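Local coordinates for protein nucleoporin NUP82 (Chaetomium thermophilum, PDB 5CWW) that serves as a structural component of the nuclear pore complex and probably, like other nucleoporins, can also act as a docking partner for nuclear transport factors, at residues Val437-Asp442 against Leu471-Phe476; Tyr393-Lys398 against Ser498-Tyr503; His135-Cys140 against Thr166-Ser171. All coordinates share one frame; numbering follows the deposited sequence.

Contact 1: Val437-Asp442 against Leu471-Phe476; sequences VKICLD and LTFQTF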
ATOM      1  N   VAL B 437       7.912 -15.305  -3.145  1.00 52.04           N
ATOM      2  CA  VAL B 437       7.231 -14.910  -1.918  1.00 48.41           C
ATOM      3  C   VAL B 437       8.227 -14.868  -0.770  1.00 48.00           C
ATOM      4  O   VAL B 437       9.054 -15.767  -0.620  1.00 47.94           O
ATOM      5  CB  VAL B 437       6.084 -15.876  -1.560  1.00 49.60           C
ATOM      6  CG1 VAL B 437       5.412 -15.458  -0.255  1.00 47.39           C
ATOM      7  CG2 VAL B 437       5.064 -15.926  -2.687  1.00 50.29           C
ATOM      8  N   LYS B 438       8.138 -13.817   0.035  1.00 49.63           N
ATOM      9  CA  LYS B 438       9.012 -13.651   1.185  1.00 51.19           C
ATOM     10  C   LYS B 438       8.171 -13.468   2.441  1.00 50.56           C
ATOM     11  O   LYS B 438       7.313 -12.588   2.499  1.00 49.52           O
ATOM     12  CB  LYS B 438       9.947 -12.461   0.975  1.00 52.28           C
ATOM     13  CG  LYS B 438      11.099 -12.396   1.962  1.00 53.43           C
ATOM     14  CD  LYS B 438      12.075 -11.279   1.615  1.00 54.11           C
ATOM     15  CE  LYS B 438      12.872 -11.595   0.354  1.00 57.25           C
ATOM     16  NZ  LYS B 438      13.679 -10.433  -0.099  1.00 58.27           N
ATOM     17  N   ILE B 439       8.409 -14.322   3.430  1.00 50.01           N
ATOM     18  CA  ILE B 439       7.681 -14.275   4.692  1.00 49.90           C
ATOM     19  C   ILE B 439       8.567 -13.658   5.763  1.00 51.45           C
ATOM     20  O   ILE B 439       9.585 -14.236   6.148  1.00 51.87           O
ATOM     21  CB  ILE B 439       7.223 -15.678   5.144  1.00 49.67           C
ATOM     22  CG1 ILE B 439       6.471 -16.392   4.016  1.00 49.98           C
ATOM     23  CG2 ILE B 439       6.365 -15.584   6.405  1.00 50.79           C
ATOM     24  CD1 ILE B 439       5.245 -15.646   3.516  1.00 47.54           C
ATOM     25  N   CYS B 440       8.176 -12.480   6.232  1.00 50.50           N
ATOM     26  CA  CYS B 440       8.946 -11.746   7.226  1.00 50.96           C
ATOM     27  C   CYS B 440       8.188 -11.635   8.540  1.00 51.77           C
ATOM     28  O   CYS B 440       6.962 -11.524   8.550  1.00 53.72           O
ATOM     29  CB  CYS B 440       9.291 -10.350   6.706  1.00 49.53           C
ATOM     30  SG  CYS B 440      10.099 -10.366   5.098  1.00 50.62           S
ATOM     31  N   LEU B 441       8.930 -11.654   9.642  1.00 52.29           N
ATOM     32  CA  LEU B 441       8.346 -11.527  10.970  1.00 49.70           C
ATOM     33  C   LEU B 441       8.741 -10.197  11.592  1.00 50.08           C
ATOM     34  O   LEU B 441       9.906  -9.798  11.551  1.00 51.38           O
ATOM     35  CB  LEU B 441       8.791 -12.678  11.869  1.00 50.45           C
ATOM     36  CG  LEU B 441       8.444 -14.088  11.387  1.00 49.70           C
ATOM     37  CD1 LEU B 441       9.137 -15.128  12.262  1.00 52.29           C
ATOM     38  CD2 LEU B 441       6.936 -14.302  11.383  1.00 49.89           C
ATOM     39  N   ASP B 442       7.756  -9.515  12.165  1.00 50.89           N
ATOM     40  CA  ASP B 442       7.992  -8.251  12.847  1.00 51.21           C
ATOM     41  C   ASP B 442       8.417  -8.509  14.288  1.00 51.62           C
ATOM     42  O   ASP B 442       7.604  -8.461  15.211  1.00 52.29           O
ATOM     43  CB  ASP B 442       6.740  -7.375  12.796  1.00 51.78           C
ATOM     44  CG  ASP B 442       6.942  -6.029  13.462  1.00 52.65           C
ATOM     45  OD1 ASP B 442       8.110  -5.633  13.669  1.00 54.06           O
ATOM     46  OD2 ASP B 442       5.930  -5.361  13.765  1.00 52.98           O
ATOM     47  N   LEU B 471      12.481  -9.520  10.151  1.00 46.17           N
ATOM     48  CA  LEU B 471      13.239 -10.767  10.089  1.00 46.95           C
ATOM     49  C   LEU B 471      12.730 -11.641   8.952  1.00 46.19           C
ATOM     50  O   LEU B 471      11.600 -12.125   8.990  1.00 45.01           O
ATOM     51  CB  LEU B 471      13.144 -11.526  11.418  1.00 48.95           C
ATOM     52  CG  LEU B 471      13.744 -12.939  11.447  1.00 51.70           C
ATOM     53  CD1 LEU B 471      15.222 -12.922  11.086  1.00 53.79           C
ATOM     54  CD2 LEU B 471      13.538 -13.579  12.812  1.00 52.71           C
ATOM     55  N   THR B 472      13.569 -11.844   7.942  1.00 48.99           N
ATOM     56  CA  THR B 472      13.224 -12.737   6.847  1.00 52.08           C
ATOM     57  C   THR B 472      13.231 -14.171   7.359  1.00 53.60           C
ATOM     58  O   THR B 472      14.283 -14.711   7.696  1.00 56.45           O
ATOM     59  CB  THR B 472      14.201 -12.608   5.663  1.00 53.75           C
ATOM     60  OG1 THR B 472      14.356 -11.228   5.311  1.00 54.56           O
ATOM     61  CG2 THR B 472      13.689 -13.380   4.457  1.00 53.45           C
ATOM     62  N   PHE B 473      12.053 -14.780   7.424  1.00 53.02           N
ATOM     63  CA  PHE B 473      11.931 -16.142   7.923  1.00 56.22           C
ATOM     64  C   PHE B 473      12.083 -17.157   6.801  1.00 55.73           C
ATOM     65  O   PHE B 473      12.741 -18.184   6.966  1.00 55.64           O
ATOM     66  CB  PHE B 473      10.587 -16.348   8.620  1.00 59.45           C
ATOM     67  CG  PHE B 473      10.234 -17.792   8.806  1.00 66.73           C
ATOM     68  CD1 PHE B 473      10.909 -18.570   9.731  1.00 70.48           C
ATOM     69  CD2 PHE B 473       9.240 -18.379   8.040  1.00 71.04           C
ATOM     70  CE1 PHE B 473      10.596 -19.906   9.895  1.00 72.93           C
ATOM     71  CE2 PHE B 473       8.920 -19.713   8.200  1.00 73.49           C
ATOM     72  CZ  PHE B 473       9.601 -20.478   9.126  1.00 74.94           C
ATOM     73  N   GLN B 474      11.481 -16.858   5.655  1.00 56.28           N
ATOM     74  CA  GLN B 474      11.474 -17.791   4.540  1.00 57.40           C
ATOM     75  C   GLN B 474      11.250 -17.074   3.210  1.00 55.56           C
ATOM     76  O   GLN B 474      10.548 -16.063   3.142  1.00 55.43           O
ATOM     77  CB  GLN B 474      10.398 -18.855   4.765  1.00 60.26           C
ATOM     78  CG  GLN B 474      10.315 -19.905   3.678  1.00 65.35           C
ATOM     79  CD  GLN B 474       9.292 -20.979   3.995  1.00 69.35           C
ATOM     80  OE1 GLN B 474       8.429 -20.798   4.855  1.00 69.51           O
ATOM     81  NE2 GLN B 474       9.388 -22.110   3.304  1.00 72.91           N
ATOM     82  N   THR B 475      11.859 -17.613   2.159  1.00 54.95           N
ATOM     83  CA  THR B 475      11.706 -17.090   0.810  1.00 54.48           C
ATOM     84  C   THR B 475      11.581 -18.261  -0.153  1.00 55.18           C
ATOM     85  O   THR B 475      12.402 -19.175  -0.120  1.00 57.30           O
ATOM     86  CB  THR B 475      12.905 -16.211   0.392  1.00 56.53           C
ATOM     87  OG1 THR B 475      13.152 -15.217   1.395  1.00 57.43           O
ATOM     88  CG2 THR B 475      12.642 -15.530  -0.947  1.00 56.72           C
ATOM     89  N   PHE B 476      10.563 -18.246  -1.005  1.00 53.41           N
ATOM     90  CA  PHE B 476      10.382 -19.329  -1.966  1.00 55.37           C
ATOM     91  C   PHE B 476       9.711 -18.868  -3.256  1.00 55.07           C
ATOM     92  O   PHE B 476       8.899 -17.942  -3.253  1.00 53.75           O
ATOM     93  CB  PHE B 476       9.566 -20.463  -1.335  1.00 57.74           C
ATOM     94  CG  PHE B 476       8.226 -20.030  -0.802  1.00 57.65           C
ATOM     95  CD1 PHE B 476       7.119 -19.973  -1.633  1.00 58.26           C
ATOM     96  CD2 PHE B 476       8.072 -19.692   0.533  1.00 57.73           C
ATOM     97  CE1 PHE B 476       5.887 -19.582  -1.144  1.00 55.93           C
ATOM     98  CE2 PHE B 476       6.842 -19.301   1.028  1.00 56.75           C
ATOM     99  CZ  PHE B 476       5.748 -19.245   0.187  1.00 55.81           C
TER

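Contact 2: Tyr393-Lys398 against Ser498-Tyr503; sequences YVIGEK and SPYSFY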
ATOM      1  N   TYR B 393       1.050  -8.389   1.664  1.00 46.36           N
ATOM      2  CA  TYR B 393      -0.042  -8.967   2.437  1.00 45.10           C
ATOM      3  C   TYR B 393       0.409  -9.174   3.872  1.00 43.99           C
ATOM      4  O   TYR B 393       1.369  -9.898   4.130  1.00 45.36           O
ATOM      5  CB  TYR B 393      -0.500 -10.288   1.821  1.00 46.16           C
ATOM      6  CG  TYR B 393      -1.515 -11.034   2.656  1.00 48.08           C
ATOM      7  CD1 TYR B 393      -2.823 -10.583   2.756  1.00 49.06           C
ATOM      8  CD2 TYR B 393      -1.165 -12.193   3.334  1.00 49.70           C
ATOM      9  CE1 TYR B 393      -3.755 -11.265   3.517  1.00 50.43           C
ATOM     10  CE2 TYR B 393      -2.090 -12.881   4.095  1.00 52.10           C
ATOM     11  CZ  TYR B 393      -3.383 -12.413   4.183  1.00 52.85           C
ATOM     12  OH  TYR B 393      -4.302 -13.096   4.940  1.00 54.11           O
ATOM     13  N   VAL B 394      -0.278  -8.517   4.801  1.00 39.23           N
ATOM     14  CA  VAL B 394       0.139  -8.505   6.194  1.00 40.25           C
ATOM     15  C   VAL B 394      -0.888  -9.171   7.096  1.00 41.88           C
ATOM     16  O   VAL B 394      -2.058  -8.800   7.109  1.00 40.13           O
ATOM     17  CB  VAL B 394       0.379  -7.071   6.691  1.00 39.42           C
ATOM     18  CG1 VAL B 394       0.885  -7.078   8.134  1.00 40.45           C
ATOM     19  CG2 VAL B 394       1.379  -6.367   5.786  1.00 39.83           C
ATOM     20  N   ILE B 395      -0.430 -10.165   7.847  1.00 44.79           N
ATOM     21  CA  ILE B 395      -1.249 -10.811   8.858  1.00 47.41           C
ATOM     22  C   ILE B 395      -0.912 -10.181  10.200  1.00 46.48           C
ATOM     23  O   ILE B 395       0.179 -10.385  10.735  1.00 48.19           O
ATOM     24  CB  ILE B 395      -1.010 -12.328   8.898  1.00 47.71           C
ATOM     25  CG1 ILE B 395      -1.187 -12.925   7.501  1.00 47.57           C
ATOM     26  CG2 ILE B 395      -1.970 -12.989   9.879  1.00 47.97           C
ATOM     27  CD1 ILE B 395      -0.644 -14.320   7.356  1.00 48.98           C
ATOM     28  N   GLY B 396      -1.846  -9.405  10.737  1.00 43.04           N
ATOM     29  CA  GLY B 396      -1.603  -8.678  11.965  1.00 41.97           C
ATOM     30  C   GLY B 396      -1.443  -9.597  13.159  1.00 44.08           C
ATOM     31  O   GLY B 396      -2.020 -10.684  13.203  1.00 43.83           O
ATOM     32  N   GLU B 397      -0.642  -9.158  14.125  1.00 48.57           N
ATOM     33  CA  GLU B 397      -0.537  -9.842  15.405  1.00 54.83           C
ATOM     34  C   GLU B 397      -1.927 -10.006  15.995  1.00 61.04           C
ATOM     35  O   GLU B 397      -2.789  -9.149  15.801  1.00 56.91           O
ATOM     36  CB  GLU B 397       0.357  -9.063  16.366  1.00 55.74           C
ATOM     37  CG  GLU B 397      -0.083  -7.613  16.564  1.00 57.47           C
ATOM     38  CD  GLU B 397       0.507  -6.979  17.806  1.00 61.61           C
ATOM     39  OE1 GLU B 397       0.499  -7.627  18.872  1.00 63.88           O
ATOM     40  OE2 GLU B 397       0.970  -5.826  17.714  1.00 61.18           O
ATOM     41  N   LYS B 398      -2.144 -11.101  16.714  1.00 73.65           N
ATOM     42  CA  LYS B 398      -3.424 -11.332  17.368  1.00 87.10           C
ATOM     43  C   LYS B 398      -3.274 -11.114  18.870  1.00 94.42           C
ATOM     44  O   LYS B 398      -2.205 -11.372  19.424  1.00 97.80           O
ATOM     45  CB  LYS B 398      -3.933 -12.742  17.072  1.00 92.40           C
ATOM     46  CG  LYS B 398      -4.082 -13.037  15.584  1.00 95.57           C
ATOM     47  CD  LYS B 398      -5.028 -14.204  15.321  1.00 99.72           C
ATOM     48  CE  LYS B 398      -6.490 -13.817  15.525  1.00101.90           C
ATOM     49  NZ  LYS B 398      -6.927 -12.729  14.603  1.00101.60           N
ATOM     50  N   SER B 498      -8.991 -18.935   7.200  1.00 62.67           N
ATOM     51  CA  SER B 498      -7.872 -18.631   8.090  1.00 61.23           C
ATOM     52  C   SER B 498      -7.014 -17.483   7.563  1.00 60.19           C
ATOM     53  O   SER B 498      -6.702 -17.445   6.375  1.00 55.15           O
ATOM     54  CB  SER B 498      -6.998 -19.868   8.281  1.00 61.99           C
ATOM     55  OG  SER B 498      -5.794 -19.530   8.943  1.00 61.17           O
ATOM     56  N   PRO B 499      -6.619 -16.545   8.442  1.00 66.97           N
ATOM     57  CA  PRO B 499      -5.739 -15.468   7.971  1.00 66.54           C
ATOM     58  C   PRO B 499      -4.346 -15.979   7.609  1.00 58.94           C
ATOM     59  O   PRO B 499      -3.634 -15.334   6.837  1.00 59.86           O
ATOM     60  CB  PRO B 499      -5.660 -14.512   9.170  1.00 70.28           C
ATOM     61  CG  PRO B 499      -6.700 -14.973  10.140  1.00 72.51           C
ATOM     62  CD  PRO B 499      -6.912 -16.422   9.879  1.00 72.70           C
ATOM     63  N   TYR B 500      -3.971 -17.129   8.166  1.00 53.66           N
ATOM     64  CA  TYR B 500      -2.619 -17.652   8.008  1.00 47.58           C
ATOM     65  C   TYR B 500      -2.492 -18.520   6.766  1.00 48.62           C
ATOM     66  O   TYR B 500      -1.444 -19.114   6.520  1.00 48.84           O
ATOM     67  CB  TYR B 500      -2.212 -18.426   9.263  1.00 48.08           C
ATOM     68  CG  TYR B 500      -2.095 -17.516  10.461  1.00 49.93           C
ATOM     69  CD1 TYR B 500      -0.990 -16.690  10.622  1.00 49.82           C
ATOM     70  CD2 TYR B 500      -3.102 -17.454  11.411  1.00 52.55           C
ATOM     71  CE1 TYR B 500      -0.884 -15.840  11.706  1.00 51.19           C
ATOM     72  CE2 TYR B 500      -3.006 -16.608  12.500  1.00 52.99           C
ATOM     73  CZ  TYR B 500      -1.895 -15.802  12.642  1.00 52.42           C
ATOM     74  OH  TYR B 500      -1.796 -14.956  13.722  1.00 53.19           O
ATOM     75  N   SER B 501      -3.564 -18.586   5.985  1.00 50.04           N
ATOM     76  CA  SER B 501      -3.504 -19.138   4.640  1.00 52.28           C
ATOM     77  C   SER B 501      -3.854 -18.041   3.647  1.00 50.65           C
ATOM     78  O   SER B 501      -4.594 -17.116   3.974  1.00 49.95           O
ATOM     79  CB  SER B 501      -4.457 -20.327   4.495  1.00 56.77           C
ATOM     80  OG  SER B 501      -4.029 -21.421   5.288  1.00 59.72           O
ATOM     81  N   PHE B 502      -3.318 -18.138   2.437  1.00 47.90           N
ATOM     82  CA  PHE B 502      -3.589 -17.142   1.405  1.00 49.99           C
ATOM     83  C   PHE B 502      -3.187 -17.676   0.036  1.00 52.44           C
ATOM     84  O   PHE B 502      -2.566 -18.738  -0.066  1.00 54.67           O
ATOM     85  CB  PHE B 502      -2.853 -15.829   1.705  1.00 49.89           C
ATOM     86  CG  PHE B 502      -1.389 -16.000   1.995  1.00 50.46           C
ATOM     87  CD1 PHE B 502      -0.952 -16.317   3.271  1.00 50.23           C
ATOM     88  CD2 PHE B 502      -0.447 -15.830   0.992  1.00 51.71           C
ATOM     89  CE1 PHE B 502       0.396 -16.470   3.539  1.00 50.67           C
ATOM     90  CE2 PHE B 502       0.900 -15.980   1.254  1.00 52.21           C
ATOM     91  CZ  PHE B 502       1.323 -16.302   2.530  1.00 51.50           C
ATOM     92  N   TYR B 503      -3.554 -16.940  -1.009  1.00 51.44           N
ATOM     93  CA  TYR B 503      -3.321 -17.380  -2.379  1.00 50.89           C
ATOM     94  C   TYR B 503      -2.449 -16.413  -3.168  1.00 51.24           C
ATOM     95  O   TYR B 503      -2.390 -15.225  -2.867  1.00 47.83           O
ATOM     96  CB  TYR B 503      -4.654 -17.570  -3.098  1.00 52.29           C
ATOM     97  CG  TYR B 503      -5.570 -18.512  -2.370  1.00 54.10           C
ATOM     98  CD1 TYR B 503      -5.479 -19.880  -2.570  1.00 55.44           C
ATOM     99  CD2 TYR B 503      -6.524 -18.039  -1.480  1.00 54.52           C
ATOM    100  CE1 TYR B 503      -6.306 -20.751  -1.902  1.00 58.75           C
ATOM    101  CE2 TYR B 503      -7.363 -18.907  -0.806  1.00 57.46           C
ATOM    102  CZ  TYR B 503      -7.248 -20.264  -1.023  1.00 59.60           C
ATOM    103  OH  TYR B 503      -8.073 -21.143  -0.361  1.00 62.64           O
TER
HETATM  104  O   HOH W   1      -0.042 -12.716  13.024  1.00 56.59           O

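Contact 3: His135-Cys140 against Thr166-Ser171; sequences HTVHIC and TTHVTS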
ATOM      1  N   HIS B 135      -6.950   4.770 -13.185  1.00 59.12           N
ATOM      2  CA  HIS B 135      -6.816   6.094 -12.575  1.00 57.35           C
ATOM      3  C   HIS B 135      -8.041   6.551 -11.779  1.00 55.59           C
ATOM      4  O   HIS B 135      -7.917   7.389 -10.886  1.00 57.00           O
ATOM      5  CB  HIS B 135      -6.514   7.137 -13.653  1.00 61.25           C
ATOM      6  CG  HIS B 135      -5.126   7.051 -14.206  1.00 63.25           C
ATOM      7  ND1 HIS B 135      -4.717   6.035 -15.043  1.00 66.10           N
ATOM      8  CD2 HIS B 135      -4.051   7.856 -14.038  1.00 64.28           C
ATOM      9  CE1 HIS B 135      -3.450   6.219 -15.368  1.00 66.83           C
ATOM     10  NE2 HIS B 135      -3.022   7.318 -14.772  1.00 65.92           N
ATOM     11  N   THR B 136      -9.214   6.014 -12.103  1.00 55.74           N
ATOM     12  CA  THR B 136     -10.462   6.498 -11.515  1.00 54.51           C
ATOM     13  C   THR B 136     -10.999   5.568 -10.435  1.00 55.46           C
ATOM     14  O   THR B 136     -10.665   4.382 -10.396  1.00 57.25           O
ATOM     15  CB  THR B 136     -11.555   6.684 -12.591  1.00 54.27           C
ATOM     16  OG1 THR B 136     -11.924   5.409 -13.136  1.00 55.51           O
ATOM     17  CG2 THR B 136     -11.059   7.592 -13.711  1.00 54.94           C
ATOM     18  N   VAL B 137     -11.827   6.125  -9.556  1.00 54.04           N
ATOM     19  CA  VAL B 137     -12.440   5.367  -8.471  1.00 53.96           C
ATOM     20  C   VAL B 137     -13.916   5.729  -8.343  1.00 56.33           C
ATOM     21  O   VAL B 137     -14.263   6.896  -8.152  1.00 56.85           O
ATOM     22  CB  VAL B 137     -11.738   5.627  -7.122  1.00 52.87           C
ATOM     23  CG1 VAL B 137     -12.351   4.768  -6.019  1.00 52.25           C
ATOM     24  CG2 VAL B 137     -10.246   5.357  -7.229  1.00 52.06           C
ATOM     25  N   HIS B 138     -14.778   4.722  -8.458  1.00 59.21           N
ATOM     26  CA  HIS B 138     -16.205   4.893  -8.214  1.00 61.63           C
ATOM     27  C   HIS B 138     -16.642   4.037  -7.030  1.00 61.20           C
ATOM     28  O   HIS B 138     -16.117   2.945  -6.819  1.00 61.35           O
ATOM     29  CB  HIS B 138     -17.023   4.520  -9.449  1.00 62.04           C
ATOM     30  CG  HIS B 138     -16.875   5.479 -10.586  1.00 62.04           C
ATOM     31  ND1 HIS B 138     -15.782   5.477 -11.427  1.00 61.08           N
ATOM     32  CD2 HIS B 138     -17.684   6.473 -11.024  1.00 63.02           C
ATOM     33  CE1 HIS B 138     -15.925   6.427 -12.334  1.00 63.10           C
ATOM     34  NE2 HIS B 138     -17.071   7.046 -12.111  1.00 63.86           N
ATOM     35  N   ILE B 139     -17.603   4.544  -6.264  1.00 58.98           N
ATOM     36  CA  ILE B 139     -18.192   3.797  -5.162  1.00 58.56           C
ATOM     37  C   ILE B 139     -19.608   3.390  -5.532  1.00 59.82           C
ATOM     38  O   ILE B 139     -20.472   4.242  -5.749  1.00 60.01           O
ATOM     39  CB  ILE B 139     -18.223   4.616  -3.859  1.00 57.54           C
ATOM     40  CG1 ILE B 139     -16.829   5.158  -3.528  1.00 54.55           C
ATOM     41  CG2 ILE B 139     -18.772   3.772  -2.708  1.00 58.74           C
ATOM     42  CD1 ILE B 139     -15.768   4.095  -3.362  1.00 51.77           C
ATOM     43  N   CYS B 140     -19.839   2.084  -5.608  1.00 60.66           N
ATOM     44  CA  CYS B 140     -21.158   1.560  -5.926  1.00 63.09           C
ATOM     45  C   CYS B 140     -21.926   1.238  -4.655  1.00 62.64           C
ATOM     46  O   CYS B 140     -21.474   0.446  -3.827  1.00 60.61           O
ATOM     47  CB  CYS B 140     -21.050   0.310  -6.798  1.00 62.49           C
ATOM     48  SG  CYS B 140     -22.657  -0.397  -7.261  1.00 65.83           S
ATOM     49  N   THR B 166     -11.638  15.418  -9.147  1.00 72.86           N
ATOM     50  CA  THR B 166     -10.487  16.210  -9.580  1.00 77.04           C
ATOM     51  C   THR B 166      -9.176  15.618  -9.063  1.00 75.49           C
ATOM     52  O   THR B 166      -8.101  16.168  -9.307  1.00 78.50           O
ATOM     53  CB  THR B 166     -10.599  17.677  -9.107  1.00 82.25           C
ATOM     54  OG1 THR B 166     -10.438  17.745  -7.685  1.00 81.82           O
ATOM     55  CG2 THR B 166     -11.947  18.268  -9.497  1.00 84.65           C
ATOM     56  N   THR B 167      -9.277  14.495  -8.355  1.00 74.08           N
ATOM     57  CA  THR B 167      -8.127  13.862  -7.717  1.00 71.45           C
ATOM     58  C   THR B 167      -7.731  12.580  -8.449  1.00 65.92           C
ATOM     59  O   THR B 167      -6.628  12.473  -8.985  1.00 65.71           O
ATOM     60  CB  THR B 167      -8.426  13.536  -6.241  1.00 72.55           C
ATOM     61  OG1 THR B 167      -8.872  14.722  -5.572  1.00 75.12           O
ATOM     62  CG2 THR B 167      -7.188  12.998  -5.544  1.00 70.59           C
ATOM     63  N   HIS B 168      -8.633  11.606  -8.459  1.00 61.01           N
ATOM     64  CA  HIS B 168      -8.384  10.345  -9.145  1.00 56.08           C
ATOM     65  C   HIS B 168      -8.849  10.450 -10.594  1.00 56.92           C
ATOM     66  O   HIS B 168      -9.976  10.085 -10.934  1.00 57.48           O
ATOM     67  CB  HIS B 168      -9.080   9.196  -8.418  1.00 53.86           C
ATOM     68  CG  HIS B 168      -8.487   8.894  -7.076  1.00 50.82           C
ATOM     69  ND1 HIS B 168      -7.150   8.605  -6.903  1.00 49.90           N
ATOM     70  CD2 HIS B 168      -9.046   8.837  -5.843  1.00 51.42           C
ATOM     71  CE1 HIS B 168      -6.911   8.382  -5.622  1.00 49.14           C
ATOM     72  NE2 HIS B 168      -8.045   8.516  -4.958  1.00 50.45           N
ATOM     73  N   VAL B 169      -7.954  10.954 -11.439  1.00 60.17           N
ATOM     74  CA  VAL B 169      -8.259  11.268 -12.829  1.00 63.16           C
ATOM     75  C   VAL B 169      -7.112  10.795 -13.717  1.00 63.85           C
ATOM     76  O   VAL B 169      -5.991  10.607 -13.244  1.00 63.89           O
ATOM     77  CB  VAL B 169      -8.481  12.786 -13.024  1.00 66.11           C
ATOM     78  CG1 VAL B 169      -9.094  13.083 -14.383  1.00 70.20           C
ATOM     79  CG2 VAL B 169      -9.381  13.332 -11.933  1.00 64.19           C
ATOM     80  N   THR B 170      -7.394  10.608 -15.002  1.00 64.82           N
ATOM     81  CA  THR B 170      -6.388  10.140 -15.947  1.00 64.97           C
ATOM     82  C   THR B 170      -5.235  11.128 -16.112  1.00 66.93           C
ATOM     83  O   THR B 170      -4.150  10.748 -16.551  1.00 68.43           O
ATOM     84  CB  THR B 170      -7.009   9.865 -17.329  1.00 68.27           C
ATOM     85  OG1 THR B 170      -7.796  10.990 -17.736  1.00 70.63           O
ATOM     86  CG2 THR B 170      -7.893   8.625 -17.284  1.00 67.02           C
ATOM     87  N   SER B 171      -5.466  12.389 -15.757  1.00 67.41           N
ATOM     88  CA  SER B 171      -4.438  13.417 -15.893  1.00 69.08           C
ATOM     89  C   SER B 171      -3.531  13.480 -14.664  1.00 66.69           C
ATOM     90  O   SER B 171      -2.572  14.252 -14.644  1.00 67.38           O
ATOM     91  CB  SER B 171      -5.077  14.789 -16.143  1.00 72.65           C
ATOM     92  OG  SER B 171      -5.923  15.177 -15.074  1.00 71.93           O
TER
HETATM   93  O   HOH W   2      -5.842   8.209  -9.319  1.00 51.55           O
HETATM   94  O   HOH W   3     -12.269   9.046  -9.720  1.00 51.99           O

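Contact 1: Val437-Asp442 against Leu471-Phe476
Val437-Leu441 and Leu471-Phe476 run antiparallel in one blade of the N-terminal beta-propeller, their directions 141° apart, and the register shifts at a classic beta bulge where Phe473 and Gln474 both face Ile439. There Ile439 O accepts twice, from Phe473 N at 2.8 Å and from Gln474 N at 3.3 Å, the longer bond lying in the carbonyl plane on a lone pair. Flanking the bulge, Val437-Phe476 and Leu441-Leu471 are hydrogen-bonded pairs with two N-H...O bonds each. The Phe476 ring lies alongside Val437, whose CB sits over one ring face, 4.1 Å from the centroid. Ile439 CG1 approaches CE2 of the same ring at 4.2 Å. At the bulge, Phe473 CB rests 4.1 Å from Leu441 CD1, while its ring stacks on Trp518. On the face opposite Val437, Ile439 and Phe476, Lys438 lies beside Thr475, its CG 3.5 Å from Thr475 OG1 and 3.7 Å from Thr472 CG2; NZ hydrogen-bonds Asn378 OD1 and forms a salt bridge with Glu382. An alanine in place of Lys438 would probably leave Glu382 without this charged mate and Asn378 OD1 without this donor, and open a gap beside Thr472 CG2. Thr475 and Phe476 also pair in parallel with a strand of another protein's chain, extending the sheet. At the Leu471 end, Leu471 O accepts from Leu441 N and receives a CA-H...O contact from Cys440 CA at 3.2 Å.

Contact 2: Tyr393-Lys398 against Ser498-Tyr503
With CG anti to its backbone N (chi1 173°), Tyr393 stretches toward Phe502 and Pro499, while Phe502 has its CG set between backbone N and carbonyl carbon (chi1 51°), on a CB that points toward Tyr393. Tyr393 CD2 lies over one face of the Phe502 ring, offset toward the rim, and the closest carbons are Tyr393 CE2 and Phe502 CD1, 3.7 Å apart; the ring planes make 44°, an oblique meeting. Past Phe502, the phenol OH of Tyr393 donates to Pro499 O at 3.0 Å, in the carbonyl plane and on a lone pair, and the oxygen lies at the edge of the tyrosine ring, near its plane. Ile395 CD1 also comes close to Pro499 O, at 3.2 Å. These pairs join two neighbouring blades of the beta-propeller: strand 389-395 is the edge strand of one sheet, and Ser498-Ser501 form a type I turn leading into strand 501-506 of the next. Ser498 OG accepts from Tyr500 N in an ST turn at the start of that bend. Ile395 CG2 sits over one face of the Tyr500 ring, 4.0 Å from its centroid, and touches Pro499 CB as well. At the rim of the phenol, Tyr500 OH is hydrogen-bonded to Leu423 N and, at 2.9 Å, to a water that bridges to Gly396 O. Lys398 lays its CG 3.5 Å from Tyr500 OH, and its NZ, at the end of a poorly ordered chain, is modelled in a hydrogen bond with Asp263 O.

Contact 3: His135-Cys140 against Thr166-Ser171
Val137 and His168 form the compact end of this contact: Val137 CG2 lies over one face of the imidazole, offset toward the rim and 4.2 Å from the ring centroid. His168 CB comes within 3.3 Å of His135 O, packing the side chain's root against that carbonyl. His135 O and His168 O, both acceptors, stand 3.4 Å apart, and two waters bridge the segments, one from backbone to imidazole and one from backbone to backbone. The first joins His135 O to His168 ND1, 2.8 Å from the nitrogen and at the edge of the ring in its plane. The second accepts from Val137 N at 3.0 Å and is bonded to His168 O. Across the ring, His168 NE2 bonds to Thr192 OG1, so partners at both nitrogens restrict rotation of the imidazole. His168 is the centre of an inverse gamma turn in the loop between strand 160-162, the edge of one propeller blade, and strand 175-180, which opens the next; with Thr192 in that next blade, its side chain ties the linker to both. The other end is closely covered at His135 but opens to solvent at Thr170. His135, its CG anti to the carbonyl carbon (chi1 -72°), meets the Val169-Thr170 backbone obliquely with its ring, CD2 3.5 Å from Val169 O and CG 3.8 Å from Thr170 CA. The side chain of Thr170 contributes its methyl CG2, 4.2 Å from His135 CB.

In the fold
Contacts 1 and 2 both reach the sheet that holds strands 389-395, 437-441 and 469-476, contact 2 joining it to the following one, and their centres are 13 Å apart. They touch where Ile439 CD1 of contact 1 packs on Phe502 CZ of contact 2, at 4.1 Å, so the bulged pairing within one blade meets the junction with the following blade. Along the chain, contact 1 is nested within the loop that contact 2 closes. Contact 3 comes earlier in sequence, at another blade-to-blade connection; its centre is about 35 Å from that of contact 1, across the chain's centre, and about 30 Å from that of contact 2. Of the three, contact 1 is the one that meets another protein's chain.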